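Local coordinates for protein dehydroquinate synthase (Thermus thermophilus, PDB 1UJN) that probably converts the seven-carbon sugar phosphate DAHP to 3-dehydroquinate, using NAD and a divalent zinc or cobalt ion, in the second step of chorismate synthesis, at residues L162-P165 against T166-E169; G182-A185 against L186-V189; G267-L270 against L271-V274; R275-L278 against L279-S282. All coordinates share one frame; numbering follows the deposited sequence.

Contact 1 of 4, residues L162-P165 against T166-E169; sequences LPLP and TFKE
Phe167 N donates to Pro163 O at 2.9 Å, and Lys168 N repeats the bond to Leu164 O one residue later. The third such bond, from Glu169 N to Pro165 O, spans 3.0 Å and is more bent, with an N-H...O angle of 142°. These three i to i+4 bonds start helix 164-181. Pro163 is its N-cap, and Pro165 suits the first turn because a proline nitrogen has no hydrogen to give and none is needed there.

In this family an N-terminal nucleotide-binding region is joined to a helical C-terminal one, and the helix begins close to the predicted NAD and zinc sites. Leu162 borders Thr119, a predicted NAD-binding residue, while the carboxylate of Glu169 uses OE2 to accept from Gly248 N, next to the predicted zinc ligand His247.

Leu162 has CG anti to the backbone N (chi1 -168°), beside the carbonyl carbon, which takes its two methyls toward the first turn: CD1 meets Thr166 CG2 at 3.7 Å, the two side chains crossing at about a right angle, and CD2 rests against Phe167 CA, also at 3.7 Å, near the plane of the phenyl ring at its edge. Cutting Leu162 back to an alanine removes both methyls and would probably leave a gap beside Thr166 CG2 and Phe167 CA. The extended Lys168 chain carries CE past Leu164 CG at 3.8 Å, its aliphatic stem suiting an apolar neighbour, before NZ hydrogen-bonds to Trp280 O and makes a cation-pi contact with the Trp280 indole.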
loop_
_atom_site.group_PDB
_atom_site.type_symbol
_atom_site.label_atom_id
_atom_site.label_comp_id
_atom_site.label_asym_id
_atom_site.label_seq_id
_atom_site.Cartn_x
_atom_site.Cartn_y
_atom_site.Cartn_z
ATOM N N LEU A 162 -26.943 -17.582 -1.191
ATOM C CA LEU A 162 -25.717 -18.130 -0.630
ATOM C C LEU A 162 -25.863 -19.591 -0.207
ATOM O O LEU A 162 -26.826 -19.953 0.467
ATOM C CB LEU A 162 -25.303 -17.278 0.576
ATOM C CG LEU A 162 -23.915 -17.473 1.184
ATOM C CD1 LEU A 162 -22.843 -17.139 0.146
ATOM C CD2 LEU A 162 -23.772 -16.579 2.406
ATOM N N PRO A 163 -24.913 -20.456 -0.611
ATOM C CA PRO A 163 -24.982 -21.871 -0.233
ATOM C C PRO A 163 -25.061 -21.949 1.291
ATOM O O PRO A 163 -24.377 -21.201 1.983
ATOM C CB PRO A 163 -23.674 -22.430 -0.776
ATOM C CG PRO A 163 -23.473 -21.615 -2.022
ATOM C CD PRO A 163 -23.799 -20.217 -1.546
ATOM N N LEU A 164 -25.895 -22.842 1.815
ATOM C CA LEU A 164 -26.047 -22.956 3.260
ATOM C C LEU A 164 -24.734 -23.155 4.029
ATOM O O LEU A 164 -24.520 -22.520 5.063
ATOM C CB LEU A 164 -27.026 -24.085 3.600
ATOM C CG LEU A 164 -27.371 -24.271 5.079
ATOM C CD1 LEU A 164 -28.037 -23.018 5.632
ATOM C CD2 LEU A 164 -28.295 -25.475 5.227
ATOM N N PRO A 165 -23.842 -24.035 3.541
ATOM C CA PRO A 165 -22.577 -24.251 4.253
ATOM C C PRO A 165 -21.755 -22.971 4.386
ATOM O O PRO A 165 -21.153 -22.714 5.431
ATOM C CB PRO A 165 -21.877 -25.305 3.399
ATOM C CG PRO A 165 -23.035 -26.092 2.832
ATOM C CD PRO A 165 -23.983 -24.991 2.425
ATOM N N THR A 166 -21.740 -22.177 3.319
ATOM C CA THR A 166 -21.010 -20.915 3.291
ATOM C C THR A 166 -21.706 -19.928 4.221
ATOM O O THR A 166 -21.055 -19.153 4.923
ATOM C CB THR A 166 -20.976 -20.331 1.868
ATOM O OG1 THR A 166 -20.390 -21.290 0.977
ATOM C CG2 THR A 166 -20.146 -19.051 1.831
ATOM N N PHE A 167 -23.035 -19.958 4.218
ATOM C CA PHE A 167 -23.818 -19.084 5.084
ATOM C C PHE A 167 -23.443 -19.359 6.536
ATOM O O PHE A 167 -23.229 -18.441 7.323
ATOM C CB PHE A 167 -25.318 -19.343 4.869
ATOM C CG PHE A 167 -26.206 -18.617 5.842
ATOM C CD1 PHE A 167 -26.711 -19.266 6.963
ATOM C CD2 PHE A 167 -26.533 -17.280 5.639
ATOM C CE1 PHE A 167 -27.528 -18.595 7.867
ATOM C CE2 PHE A 167 -27.351 -16.597 6.539
ATOM C CZ PHE A 167 -27.849 -17.254 7.654
ATOM N N LYS A 168 -23.348 -20.637 6.879
ATOM C CA LYS A 168 -23.011 -21.039 8.241
ATOM C C LYS A 168 -21.574 -20.726 8.632
ATOM O O LYS A 168 -21.293 -20.449 9.797
ATOM C CB LYS A 168 -23.292 -22.530 8.431
ATOM C CG LYS A 168 -24.764 -22.879 8.302
ATOM C CD LYS A 168 -25.038 -24.318 8.750
ATOM C CE LYS A 168 -26.535 -24.598 8.808
ATOM N NZ LYS A 168 -26.815 -25.996 9.234
ATOM N N GLU A 169 -20.658 -20.774 7.670
ATOM C CA GLU A 169 -19.257 -20.465 7.966
ATOM C C GLU A 169 -19.149 -19.111 8.646
ATOM O O GLU A 169 -18.394 -18.944 9.604
ATOM C CB GLU A 169 -18.425 -20.413 6.694
ATOM C CG GLU A 169 -17.962 -21.735 6.187
ATOM C CD GLU A 169 -16.933 -21.559 5.093
ATOM O OE1 GLU A 169 -17.225 -21.941 3.941
ATOM O OE2 GLU A 169 -15.840 -21.023 5.388
#

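Contact 2 of 4, residues G182-A185 against L186-V189; sequences GDEA and LLKV
Leu186 turns back over Asp183: its N donates to Asp183 O at 3.1 Å, and its CD1 lies 4.1 Å from Asp183 CB, the branched chain slanting across the aspartate stem. Leu187 and Lys188 continue the winding. Leu187 N bonds to Glu184 O at 3.1 Å, and Lys188 N reaches Ala185 O at 3.3 Å, so three successive N-H groups each look three residues back, winding the chain tightly without making a regular helix. Ala185, whose small methyl suits a tightly wound turn, also gives its N-H to Asp183 OD1, a weak bond at 3.0 Å that makes an Asx turn. Glu184 comes over Leu187 at about a right angle: with chi2 bent to 79°, the chain swings OE2 to 3.8 Å from Leu187 CD1. Gly182 opens the segment with positive phi, at backbone angles where a CB would collide with the carbonyl oxygen of the residue before, which calls for glycine.

The turn follows helix 164-181 and precedes helix 199-216, and its side chains join the two. Leu187 packs on Phe175 and Leu179 of the first; Leu186 reaches His177 there as well as Phe202 and Val209 of the second, where Arg205 forms a salt bridge with Asp183 OD2.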
loop_
_atom_site.group_PDB
_atom_site.type_symbol
_atom_site.label_atom_id
_atom_site.label_comp_id
_atom_site.label_asym_id
_atom_site.label_seq_id
_atom_site.Cartn_x
_atom_site.Cartn_y
_atom_site.Cartn_z
ATOM N N GLY A 182 -18.258 -12.250 25.443
ATOM C CA GLY A 182 -19.054 -12.762 26.543
ATOM C C GLY A 182 -20.518 -12.498 26.235
ATOM O O GLY A 182 -21.355 -12.410 27.134
ATOM N N ASP A 183 -20.820 -12.363 24.947
ATOM C CA ASP A 183 -22.175 -12.099 24.481
ATOM C C ASP A 183 -22.894 -13.412 24.178
ATOM O O ASP A 183 -22.712 -13.996 23.108
ATOM C CB ASP A 183 -22.131 -11.234 23.216
ATOM C CG ASP A 183 -23.481 -10.637 22.867
ATOM O OD1 ASP A 183 -24.504 -11.334 23.018
ATOM O OD2 ASP A 183 -23.521 -9.466 22.433
ATOM N N GLU A 184 -23.716 -13.864 25.120
ATOM C CA GLU A 184 -24.468 -15.110 24.978
ATOM C C GLU A 184 -25.356 -15.134 23.729
ATOM O O GLU A 184 -25.606 -16.196 23.156
ATOM C CB GLU A 184 -25.337 -15.326 26.220
ATOM C CG GLU A 184 -26.081 -16.653 26.271
ATOM C CD GLU A 184 -25.197 -17.814 26.700
ATOM O OE1 GLU A 184 -24.518 -17.693 27.745
ATOM O OE2 GLU A 184 -25.191 -18.852 26.002
ATOM N N ALA A 185 -25.836 -13.964 23.316
ATOM C CA ALA A 185 -26.708 -13.868 22.148
ATOM C C ALA A 185 -26.026 -14.337 20.864
ATOM O O ALA A 185 -26.668 -14.917 19.983
ATOM C CB ALA A 185 -27.200 -12.432 21.984
ATOM N N LEU A 186 -24.726 -14.090 20.760
ATOM C CA LEU A 186 -23.979 -14.486 19.571
ATOM C C LEU A 186 -23.667 -15.979 19.522
ATOM O O LEU A 186 -23.169 -16.487 18.513
ATOM C CB LEU A 186 -22.688 -13.666 19.475
ATOM C CG LEU A 186 -22.927 -12.201 19.111
ATOM C CD1 LEU A 186 -21.629 -11.417 19.163
ATOM C CD2 LEU A 186 -23.535 -12.140 17.701
ATOM N N LEU A 187 -23.967 -16.691 20.605
ATOM C CA LEU A 187 -23.722 -18.130 20.642
ATOM C C LEU A 187 -24.970 -18.882 20.179
ATOM O O LEU A 187 -24.941 -20.094 19.985
ATOM C CB LEU A 187 -23.349 -18.572 22.064
ATOM C CG LEU A 187 -22.158 -17.878 22.731
ATOM C CD1 LEU A 187 -21.878 -18.538 24.078
ATOM C CD2 LEU A 187 -20.925 -17.962 21.837
ATOM N N LYS A 188 -26.058 -18.143 19.993
ATOM C CA LYS A 188 -27.338 -18.706 19.567
ATOM C C LYS A 188 -27.469 -18.621 18.044
ATOM O O LYS A 188 -27.881 -17.588 17.507
ATOM C CB LYS A 188 -28.467 -17.927 20.251
ATOM C CG LYS A 188 -29.883 -18.386 19.933
ATOM C CD LYS A 188 -30.888 -17.459 20.612
ATOM C CE LYS A 188 -32.332 -17.876 20.352
ATOM N NZ LYS A 188 -32.681 -19.163 21.017
ATOM N N VAL A 189 -27.142 -19.717 17.357
ATOM C CA VAL A 189 -27.179 -19.754 15.894
ATOM C C VAL A 189 -27.979 -20.901 15.262
ATOM O O VAL A 189 -28.366 -20.819 14.095
ATOM C CB VAL A 189 -25.745 -19.839 15.322
ATOM C CG1 VAL A 189 -24.898 -18.678 15.836
ATOM C CG2 VAL A 189 -25.115 -21.167 15.711
#

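Contact 3 of 4, residues G267-L270 against L271-V274; sequences GEDL and LPPV
The carboxylate of Asp269 is the flat group that meets the start of the following helix, and its two oxygens share the work. OD1 accepts a weak hydrogen bond from Leu271 N at 3.3 Å, though a fairly straight one at 159°, which forms an Asx turn; the same oxygen lies 3.5 Å from Leu271 CD2. OD2 turns to Pro272 instead, 3.3 Å from its CD and 3.5 Å from its CG. The carboxylate reaches both because CG, anti to the backbone N (chi1 -179°), lies beside the carbonyl carbon and faces the residues that follow. Aspartate fits here: its short stem lets an acceptor meet an N-H in the first turn, which has no carbonyl of an earlier turn to bond to.

Leu270 is the N-cap, and its carbonyl faces the next residues' carbons: O is 3.2 Å from Pro273 CD and 3.4 Å from Val274 CG2. Two prolines in a row cost little in this turn, since their missing N-H groups would have no helical partner.

Helix 271-281 thus begins after a loop from helix 247-264, against which Leu271 packs on Leu256, Ala259 and Leu260, and Val274 on Leu256. Leu270 lies on Pro317, in the link between strands 311-314 and 319-323, and the backbone of Glu268 bonds to Leu315.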
loop_
_atom_site.group_PDB
_atom_site.type_symbol
_atom_site.label_atom_id
_atom_site.label_comp_id
_atom_site.label_asym_id
_atom_site.label_seq_id
_atom_site.Cartn_x
_atom_site.Cartn_y
_atom_site.Cartn_z
ATOM N N GLY A 267 -10.846 -23.590 33.507
ATOM C CA GLY A 267 -11.859 -22.642 33.083
ATOM C C GLY A 267 -13.245 -23.251 33.159
ATOM O O GLY A 267 -13.389 -24.445 33.438
ATOM N N GLU A 268 -14.272 -22.439 32.924
ATOM C CA GLU A 268 -15.643 -22.934 32.955
ATOM C C GLU A 268 -15.826 -23.877 31.774
ATOM O O GLU A 268 -15.086 -23.807 30.795
ATOM C CB GLU A 268 -16.643 -21.782 32.845
ATOM C CG GLU A 268 -16.390 -20.629 33.800
ATOM C CD GLU A 268 -17.558 -19.661 33.863
ATOM O OE1 GLU A 268 -18.183 -19.407 32.809
ATOM O OE2 GLU A 268 -17.846 -19.148 34.965
ATOM N N ASP A 269 -16.814 -24.760 31.866
ATOM C CA ASP A 269 -17.078 -25.717 30.801
ATOM C C ASP A 269 -17.723 -25.029 29.600
ATOM O O ASP A 269 -18.861 -24.571 29.673
ATOM C CB ASP A 269 -17.981 -26.836 31.330
ATOM C CG ASP A 269 -18.276 -27.895 30.290
ATOM O OD1 ASP A 269 -17.415 -28.142 29.419
ATOM O OD2 ASP A 269 -19.368 -28.496 30.356
ATOM N N LEU A 270 -16.985 -24.953 28.498
ATOM C CA LEU A 270 -17.486 -24.315 27.285
ATOM C C LEU A 270 -17.689 -25.319 26.156
ATOM O O LEU A 270 -17.921 -24.933 25.011
ATOM C CB LEU A 270 -16.519 -23.221 26.817
ATOM C CG LEU A 270 -16.283 -22.044 27.765
ATOM C CD1 LEU A 270 -15.270 -21.085 27.154
ATOM C CD2 LEU A 270 -17.601 -21.336 28.034
ATOM N N LEU A 271 -17.597 -26.605 26.479
ATOM C CA LEU A 271 -17.766 -27.647 25.475
ATOM C C LEU A 271 -19.191 -27.765 24.938
ATOM O O LEU A 271 -19.385 -27.989 23.743
ATOM C CB LEU A 271 -17.304 -28.998 26.031
ATOM C CG LEU A 271 -15.792 -29.261 26.073
ATOM C CD1 LEU A 271 -15.256 -29.355 24.654
ATOM C CD2 LEU A 271 -15.083 -28.162 26.844
ATOM N N PRO A 272 -20.209 -27.620 25.807
ATOM C CA PRO A 272 -21.592 -27.727 25.323
ATOM C C PRO A 272 -21.921 -26.768 24.179
ATOM O O PRO A 272 -22.405 -27.189 23.127
ATOM C CB PRO A 272 -22.419 -27.449 26.579
ATOM C CG PRO A 272 -21.566 -28.038 27.659
ATOM C CD PRO A 272 -20.179 -27.539 27.279
ATOM N N PRO A 273 -21.657 -25.462 24.365
ATOM C CA PRO A 273 -21.950 -24.493 23.306
ATOM C C PRO A 273 -21.234 -24.837 21.999
ATOM O O PRO A 273 -21.813 -24.734 20.915
ATOM C CB PRO A 273 -21.456 -23.173 23.897
ATOM C CG PRO A 273 -21.587 -23.387 25.375
ATOM C CD PRO A 273 -21.081 -24.789 25.542
ATOM N N VAL A 274 -19.974 -25.250 22.108
ATOM C CA VAL A 274 -19.187 -25.591 20.928
ATOM C C VAL A 274 -19.647 -26.902 20.292
ATOM O O VAL A 274 -19.625 -27.035 19.071
ATOM C CB VAL A 274 -17.679 -25.674 21.268
ATOM C CG1 VAL A 274 -16.879 -26.062 20.029
ATOM C CG2 VAL A 274 -17.198 -24.326 21.796
#

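Contact 4 of 4, residues R275-L278 against L279-S282; sequences RRLL and LWLS
Leu277 and Trp280 meet because both send CG anti to the backbone N, at chi1 173° and 170°, from positions three residues apart that neighbour each other on the same flank of the helix. Leu277 CD1 then comes to 4.1 Å from Trp280 CE3, the two chains crossing at a slant. The indole also has Leu277 O at its edge, in the ring plane and 3.9 Å from CE3. A leucine and a tryptophan suit these places: the branched leucine's methyl fits beside the indole's six-membered ring at CE3, and the indole goes on to Leu171 and Val189.

The backbone supplies the polar part. Leu279 N bonds to Arg275 O at 3.0 Å and adds a weak bond to Arg276 O, which also takes Trp280 N at 3.0 Å. Leu281 N to Leu277 O is short at 2.8 Å, and Leu281 CB lies 3.1 Å from the same oxygen, so this turn is packed closely. This is the last stretch of helix 271-281, within the helical C-terminal half of the enzyme, and Ser282, with positive phi, ends it after one further bond from its N to Leu278 O at 3.0 Å.

Leucines sort the faces of the helix. Leu278 sits on Ala252 and Leu256 of helix 247-264, while Leu281 reaches Met249 and Ala252 there and Val172 of helix 164-181, which also meets Leu277 through Phe175. On the outer side Leu279 CG touches Arg275 O, and Arg275 turns its guanidinium away to a salt bridge with Glu340.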
loop_
_atom_site.group_PDB
_atom_site.type_symbol
_atom_site.label_atom_id
_atom_site.label_comp_id
_atom_site.label_asym_id
_atom_site.label_seq_id
_atom_site.Cartn_x
_atom_site.Cartn_y
_atom_site.Cartn_z
ATOM N N ARG A 275 -20.062 -27.871 21.105
ATOM C CA ARG A 275 -20.536 -29.132 20.544
ATOM C C ARG A 275 -21.781 -28.835 19.712
ATOM O O ARG A 275 -21.921 -29.327 18.590
ATOM C CB ARG A 275 -20.876 -30.142 21.643
ATOM C CG ARG A 275 -19.692 -30.602 22.480
ATOM C CD ARG A 275 -20.002 -31.930 23.169
ATOM N NE ARG A 275 -18.999 -32.293 24.165
ATOM C CZ ARG A 275 -19.026 -31.896 25.434
ATOM N NH1 ARG A 275 -20.009 -31.121 25.873
ATOM N NH2 ARG A 275 -18.063 -32.269 26.264
ATOM N N ARG A 276 -22.677 -28.024 20.270
ATOM C CA ARG A 276 -23.901 -27.635 19.575
ATOM C C ARG A 276 -23.548 -27.013 18.231
ATOM O O ARG A 276 -24.125 -27.364 17.200
ATOM C CB ARG A 276 -24.700 -26.614 20.393
ATOM C CG ARG A 276 -25.766 -27.209 21.294
ATOM C CD ARG A 276 -26.784 -26.152 21.721
ATOM N NE ARG A 276 -26.224 -25.135 22.610
ATOM C CZ ARG A 276 -25.805 -25.371 23.852
ATOM N NH1 ARG A 276 -25.875 -26.594 24.364
ATOM N NH2 ARG A 276 -25.318 -24.380 24.586
ATOM N N LEU A 277 -22.602 -26.079 18.259
ATOM C CA LEU A 277 -22.147 -25.388 17.060
ATOM C C LEU A 277 -21.711 -26.370 15.979
ATOM O O LEU A 277 -22.094 -26.236 14.814
ATOM C CB LEU A 277 -20.972 -24.463 17.398
ATOM C CG LEU A 277 -20.276 -23.804 16.200
ATOM C CD1 LEU A 277 -21.213 -22.785 15.570
ATOM C CD2 LEU A 277 -18.989 -23.129 16.641
ATOM N N LEU A 278 -20.902 -27.350 16.374
ATOM C CA LEU A 278 -20.385 -28.356 15.447
ATOM C C LEU A 278 -21.443 -29.279 14.852
ATOM O O LEU A 278 -21.326 -29.690 13.699
ATOM C CB LEU A 278 -19.303 -29.190 16.138
ATOM C CG LEU A 278 -18.004 -28.429 16.433
ATOM C CD1 LEU A 278 -17.106 -29.257 17.345
ATOM C CD2 LEU A 278 -17.294 -28.109 15.126
ATOM N N LEU A 279 -22.465 -29.618 15.634
ATOM C CA LEU A 279 -23.529 -30.487 15.135
ATOM C C LEU A 279 -24.376 -29.726 14.123
ATOM O O LEU A 279 -24.758 -30.260 13.085
ATOM C CB LEU A 279 -24.409 -30.975 16.287
ATOM C CG LEU A 279 -23.752 -31.961 17.253
ATOM C CD1 LEU A 279 -24.778 -32.424 18.278
ATOM C CD2 LEU A 279 -23.203 -33.149 16.479
ATOM N N TRP A 280 -24.664 -28.471 14.440
ATOM C CA TRP A 280 -25.446 -27.609 13.568
ATOM C C TRP A 280 -24.651 -27.299 12.299
ATOM O O TRP A 280 -25.201 -27.250 11.199
ATOM C CB TRP A 280 -25.766 -26.310 14.309
ATOM C CG TRP A 280 -26.351 -25.236 13.461
ATOM C CD1 TRP A 280 -27.645 -25.131 13.042
ATOM C CD2 TRP A 280 -25.665 -24.092 12.941
ATOM N NE1 TRP A 280 -27.810 -23.988 12.296
ATOM C CE2 TRP A 280 -26.609 -23.332 12.217
ATOM C CE3 TRP A 280 -24.341 -23.636 13.016
ATOM C CZ2 TRP A 280 -26.274 -22.137 11.573
ATOM C CZ3 TRP A 280 -24.006 -22.449 12.377
ATOM C CH2 TRP A 280 -24.972 -21.711 11.663
ATOM N N LEU A 281 -23.344 -27.114 12.463
ATOM C CA LEU A 281 -22.466 -26.780 11.348
ATOM C C LEU A 281 -22.226 -27.920 10.360
ATOM O O LEU A 281 -22.183 -27.696 9.149
ATOM C CB LEU A 281 -21.123 -26.281 11.886
ATOM C CG LEU A 281 -20.146 -25.654 10.893
ATOM C CD1 LEU A 281 -20.758 -24.394 10.301
ATOM C CD2 LEU A 281 -18.839 -25.324 11.604
ATOM N N SER A 282 -22.073 -29.135 10.882
ATOM C CA SER A 282 -21.808 -30.311 10.056
ATOM C C SER A 282 -20.558 -30.091 9.210
ATOM O O SER A 282 -20.606 -30.157 7.978
ATOM C CB SER A 282 -22.999 -30.620 9.144
ATOM O OG SER A 282 -24.092 -31.124 9.891
#

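Contacts 1, 3 and 4 all mark helix ends and are partly buried, whereas contact 2 is a surface turn. Contacts 3 and 4 share helix 271-281, its start and its finish: the start relies on a carboxylate and prolines, the finish on regular backbone bonds and leucines. Contact 1 opens helix 164-181, and contact 2 follows that helix's end, so the same helix lies between them. The two helices join where contacts 1 and 4 touch, through Lys168, which meets Trp280 and Leu281. Contact 2 touches contact 4 through Val189, its O near Trp280 CZ2 and its CG2 near Leu277 CD1. Contact 1 alone adjoins the predicted cofactor sites; contact 3 lies away from them.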